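Local coordinates for unknown (Klebsiella pneumoniae, PDB 2A2L), which is of unknown function but belongs to the HbpS-like family, some relatives of which degrade haem, so a related role is possible though not established, at residues V120-G125 against Q131-C136; A22-K27 against V35-V40. All blocks are in the same frame, centred on the assembly; numbering follows the deposited sequence.

Contact 1 (V120-G125 against Q131-C136); sequences VGVSGG and QLLAQC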
# COMPACT_ATOMS: atom_id res chain seq x y z
N VAL A 120 -8.52 -24.49 -1.03
CA VAL A 120 -8.88 -24.25 0.37
C VAL A 120 -7.65 -23.80 1.14
O VAL A 120 -6.52 -23.96 0.69
CB VAL A 120 -9.53 -25.53 1.04
CG1 VAL A 120 -10.73 -26.05 0.23
CG2 VAL A 120 -8.49 -26.66 1.23
N GLY A 121 -7.89 -23.22 2.31
CA GLY A 121 -6.85 -22.71 3.19
C GLY A 121 -7.33 -22.78 4.64
O GLY A 121 -8.46 -22.40 4.94
N VAL A 122 -6.48 -23.31 5.53
CA VAL A 122 -6.78 -23.38 6.97
C VAL A 122 -5.63 -22.72 7.73
O VAL A 122 -4.46 -22.89 7.38
CB VAL A 122 -6.96 -24.86 7.44
CG1 VAL A 122 -7.07 -24.96 8.96
CG2 VAL A 122 -8.21 -25.46 6.84
N SER A 123 -5.96 -21.96 8.76
CA SER A 123 -4.92 -21.33 9.57
C SER A 123 -5.37 -21.25 11.00
O SER A 123 -6.57 -21.15 11.26
CB SER A 123 -4.58 -19.94 9.03
OG SER A 123 -3.51 -19.37 9.75
N GLY A 124 -4.42 -21.30 11.93
CA GLY A 124 -4.68 -21.01 13.33
C GLY A 124 -4.40 -22.19 14.25
O GLY A 124 -4.55 -22.10 15.46
N GLY A 125 -4.00 -23.31 13.66
CA GLY A 125 -3.40 -24.38 14.45
C GLY A 125 -1.90 -24.35 14.25
O GLY A 125 -1.37 -23.36 13.76
N GLN A 131 -2.98 -28.42 7.75
CA GLN A 131 -2.90 -29.22 6.55
C GLN A 131 -3.80 -30.46 6.65
O GLN A 131 -4.33 -30.93 5.64
CB GLN A 131 -1.44 -29.60 6.33
CG GLN A 131 -1.13 -29.95 4.91
CD GLN A 131 0.17 -30.70 4.77
OE1 GLN A 131 1.17 -30.39 5.45
NE2 GLN A 131 0.18 -31.70 3.89
N LEU A 132 -3.97 -30.97 7.87
CA LEU A 132 -4.80 -32.14 8.18
C LEU A 132 -6.28 -31.77 8.02
O LEU A 132 -7.11 -32.60 7.66
CB LEU A 132 -4.54 -32.61 9.63
CG LEU A 132 -5.43 -33.71 10.26
CD1 LEU A 132 -4.62 -34.63 11.21
CD2 LEU A 132 -6.60 -33.15 11.06
N LEU A 133 -6.58 -30.50 8.31
CA LEU A 133 -7.94 -30.00 8.26
C LEU A 133 -8.24 -29.55 6.84
O LEU A 133 -9.40 -29.47 6.44
CB LEU A 133 -8.11 -28.82 9.22
CG LEU A 133 -7.95 -29.11 10.71
CD1 LEU A 133 -8.07 -27.85 11.47
CD2 LEU A 133 -8.97 -30.11 11.18
N ALA A 134 -7.18 -29.26 6.10
CA ALA A 134 -7.29 -28.88 4.71
C ALA A 134 -7.58 -30.10 3.85
O ALA A 134 -8.45 -30.03 2.97
CB ALA A 134 -6.03 -28.16 4.26
N GLN A 135 -6.89 -31.21 4.11
CA GLN A 135 -7.19 -32.50 3.46
C GLN A 135 -8.57 -33.02 3.84
O GLN A 135 -9.29 -33.54 3.01
CB GLN A 135 -6.12 -33.55 3.79
CG GLN A 135 -6.11 -34.79 2.87
CD GLN A 135 -5.92 -34.47 1.37
OE1 GLN A 135 -6.71 -34.90 0.51
NE2 GLN A 135 -4.85 -33.74 1.05
N CYS A 136 -8.91 -32.86 5.11
CA CYS A 136 -10.22 -33.11 5.66
C CYS A 136 -11.34 -32.44 4.87
O CYS A 136 -12.35 -33.06 4.61
CB CYS A 136 -10.20 -32.62 7.11
SG CYS A 136 -11.77 -32.40 7.97
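Ala134 presents a small methyl bump on its helix, and two valines of the strand project at it. CG2 of Val120 stands 4.2 Å from Ala134 CB and CG2 of Val122 lies 4.3 Å from the same atom, the two approaches being about a right angle apart. The alanine methyl itself stands to one side, so the valines pack along its flank; Val120 CG2 comes closer still to the helix backbone, 3.8 Å from Ala134 O. Val122 straddles Leu133 and Ala134. With CG1 anti to the backbone N (chi1 172°), that branch lies against the base and one tip of the leucine, 4.0 Å from Leu133 CD1, while CG2 rests on the peptide between the two helix residues, 4.0 Å from Ala134 N. The side chains of Val122 and Leu133 meet nearly at right angles. Apolar methyls thus pack on side chains and helix backbone alike, and all four touching residues are buried. Strand and helix run roughly antiparallel, at 147°, with their axes 7.5 Å apart, as a strand followed directly by a helix that folds back over its sheet. Leu108 and Val110 of strand 107-111 touch Val120, Val122 meets Val35, helix 14-30 covers Leu133 through Lys27 and Ala28, and helix 59-72 packs against Ser123 on the reverse of the sheet.

Contact 2 (A22-K27 against V35-V40); sequences AAVEKK and VVFSVV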
# COMPACT_ATOMS: atom_id res chain seq x y z
N ALA A 22 -18.15 -27.17 7.28
CA ALA A 22 -18.75 -27.82 8.43
C ALA A 22 -17.91 -29.01 8.83
O ALA A 22 -17.79 -29.32 10.02
CB ALA A 22 -20.18 -28.24 8.13
N ALA A 23 -17.32 -29.67 7.83
CA ALA A 23 -16.42 -30.78 8.05
C ALA A 23 -15.26 -30.30 8.91
O ALA A 23 -15.05 -30.79 10.02
CB ALA A 23 -15.90 -31.31 6.72
N VAL A 24 -14.54 -29.31 8.38
CA VAL A 24 -13.42 -28.65 9.06
C VAL A 24 -13.78 -28.20 10.47
O VAL A 24 -13.03 -28.45 11.41
CB VAL A 24 -12.92 -27.45 8.19
CG1 VAL A 24 -12.03 -26.49 8.98
CG2 VAL A 24 -12.19 -27.97 6.97
N GLU A 25 -14.95 -27.59 10.63
CA GLU A 25 -15.40 -27.09 11.92
C GLU A 25 -15.63 -28.21 12.92
O GLU A 25 -15.55 -28.03 14.14
CB GLU A 25 -16.67 -26.26 11.75
CG GLU A 25 -16.87 -25.18 12.82
CD GLU A 25 -18.27 -24.55 12.80
OE1 GLU A 25 -19.03 -24.75 11.83
OE2 GLU A 25 -18.59 -23.84 13.79
N LYS A 26 -15.92 -29.40 12.40
CA LYS A 26 -16.27 -30.51 13.25
C LYS A 26 -15.01 -31.27 13.60
O LYS A 26 -14.87 -31.78 14.71
CB LYS A 26 -17.23 -31.42 12.52
CG LYS A 26 -18.20 -32.17 13.39
CD LYS A 26 -18.86 -33.29 12.58
CE LYS A 26 -18.64 -34.65 13.22
NZ LYS A 26 -19.11 -35.76 12.33
N LYS A 27 -14.09 -31.35 12.64
CA LYS A 27 -12.80 -31.97 12.88
C LYS A 27 -11.91 -31.13 13.79
O LYS A 27 -11.24 -31.66 14.67
CB LYS A 27 -12.08 -32.25 11.57
CG LYS A 27 -10.77 -33.02 11.72
CD LYS A 27 -10.99 -34.47 12.03
CE LYS A 27 -9.74 -35.09 12.61
NZ LYS A 27 -10.07 -36.32 13.40
N VAL A 35 -9.85 -22.70 14.19
CA VAL A 35 -9.21 -22.24 12.97
C VAL A 35 -10.05 -21.28 12.13
O VAL A 35 -11.27 -21.26 12.24
CB VAL A 35 -8.72 -23.41 12.10
CG1 VAL A 35 -7.74 -24.29 12.88
CG2 VAL A 35 -9.88 -24.21 11.57
N VAL A 36 -9.38 -20.49 11.28
CA VAL A 36 -10.02 -19.94 10.07
C VAL A 36 -10.01 -20.91 8.87
O VAL A 36 -9.02 -21.57 8.61
CB VAL A 36 -9.42 -18.58 9.70
CG1 VAL A 36 -10.31 -17.80 8.72
CG2 VAL A 36 -9.20 -17.78 10.98
N PHE A 37 -11.13 -20.98 8.14
CA PHE A 37 -11.23 -21.76 6.89
C PHE A 37 -11.59 -20.84 5.75
O PHE A 37 -12.48 -19.98 5.88
CB PHE A 37 -12.31 -22.84 6.99
CG PHE A 37 -12.44 -23.72 5.75
CD1 PHE A 37 -11.35 -24.49 5.29
CD2 PHE A 37 -13.67 -23.81 5.07
CE1 PHE A 37 -11.46 -25.32 4.16
CE2 PHE A 37 -13.81 -24.65 3.92
CZ PHE A 37 -12.70 -25.42 3.47
N SER A 38 -10.89 -21.00 4.63
CA SER A 38 -11.20 -20.23 3.44
C SER A 38 -11.29 -21.12 2.24
O SER A 38 -10.67 -22.17 2.24
CB SER A 38 -10.18 -19.13 3.22
OG SER A 38 -10.07 -18.37 4.40
N VAL A 39 -12.11 -20.72 1.27
CA VAL A 39 -12.20 -21.37 -0.04
C VAL A 39 -12.27 -20.30 -1.10
O VAL A 39 -13.06 -19.37 -1.00
CB VAL A 39 -13.49 -22.25 -0.24
CG1 VAL A 39 -13.44 -22.98 -1.62
CG2 VAL A 39 -13.66 -23.27 0.86
N VAL A 40 -11.44 -20.44 -2.12
CA VAL A 40 -11.50 -19.56 -3.29
C VAL A 40 -12.05 -20.35 -4.47
O VAL A 40 -11.84 -21.57 -4.57
CB VAL A 40 -10.12 -18.94 -3.62
CG1 VAL A 40 -9.69 -17.97 -2.49
CG2 VAL A 40 -9.05 -20.04 -3.82
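The ring of Phe37 receives a methyl group of Val24 over one face, and this single CH-pi contact carries much of the meeting between helix and strand. Val24 CG2 sits 4.2 Å from the centroid of the Phe37 ring and 22° off its normal. It is displaced toward the rim, on the side of CD1 and CE1; the closest ring atom to Val24 CG2 is Phe37 CE1, at 3.9 Å. The CB of Phe37 already points at the helix; with CG anti to the backbone N (chi1 -178°), the ring swings beside the carbonyl carbon, leans forward along the strand and turns a face to Val24. Val120 and Val122 of the neighbouring strand also pack against the Phe37 side chain.

The other branch of Val24 serves a different partner. Its CG1 lies 4.1 Å from Val35 CG2 and also reaches the root of the aromatic side chain, 4.2 Å from Phe37 CB. One beta-branched residue therefore divides its methyls between the ring and the stem of the phenylalanine, with Val35, just ahead of the strand, packing against CG1 at about a right angle. The arrangement is that of an antiparallel sheet covered by helices, here the helix 14-30 followed by strand 36-41, in a domain assigned to the GAF clan. Val35 and Phe37 face the helix, whereas Val36, between them, turns to the other side of the sheet and meets Ser59 and Ser63 of helix 59-72.

Along the helix, the backbone carbonyl of Ala23 accepts from both Lys26 N and Lys27 N, the latter at 2.8 Å. Val24 also touches Ala137 of helix 127-143, so the same buried side chain adjoins a second helix. Toward the assembly, Glu25 OE1 takes a hydrogen bond from Gln18 NE2 of a neighbouring subunit.

How the contacts relate
From the N terminus, contact 2 comes first: helix 14-30 leads through a short connection into strand 36-41, and this contact closes that helix-to-strand turn. Much later, strand 116-123 turns into helix 127-143, and contact 1 closes this strand-to-helix turn. The two loops are in series, neither nested nor crossed, yet in space their centres lie about 7 Å apart. Strands 36-41 and 116-123 are neighbours in the antiparallel sheet, joined by probable backbone hydrogen bonds such as Gly121 O to Ser38 N. On the covering layer, Leu133 meets Lys27, bringing the two helices together. Early and late parts of the chain thus share one helix-covered face of the sheet.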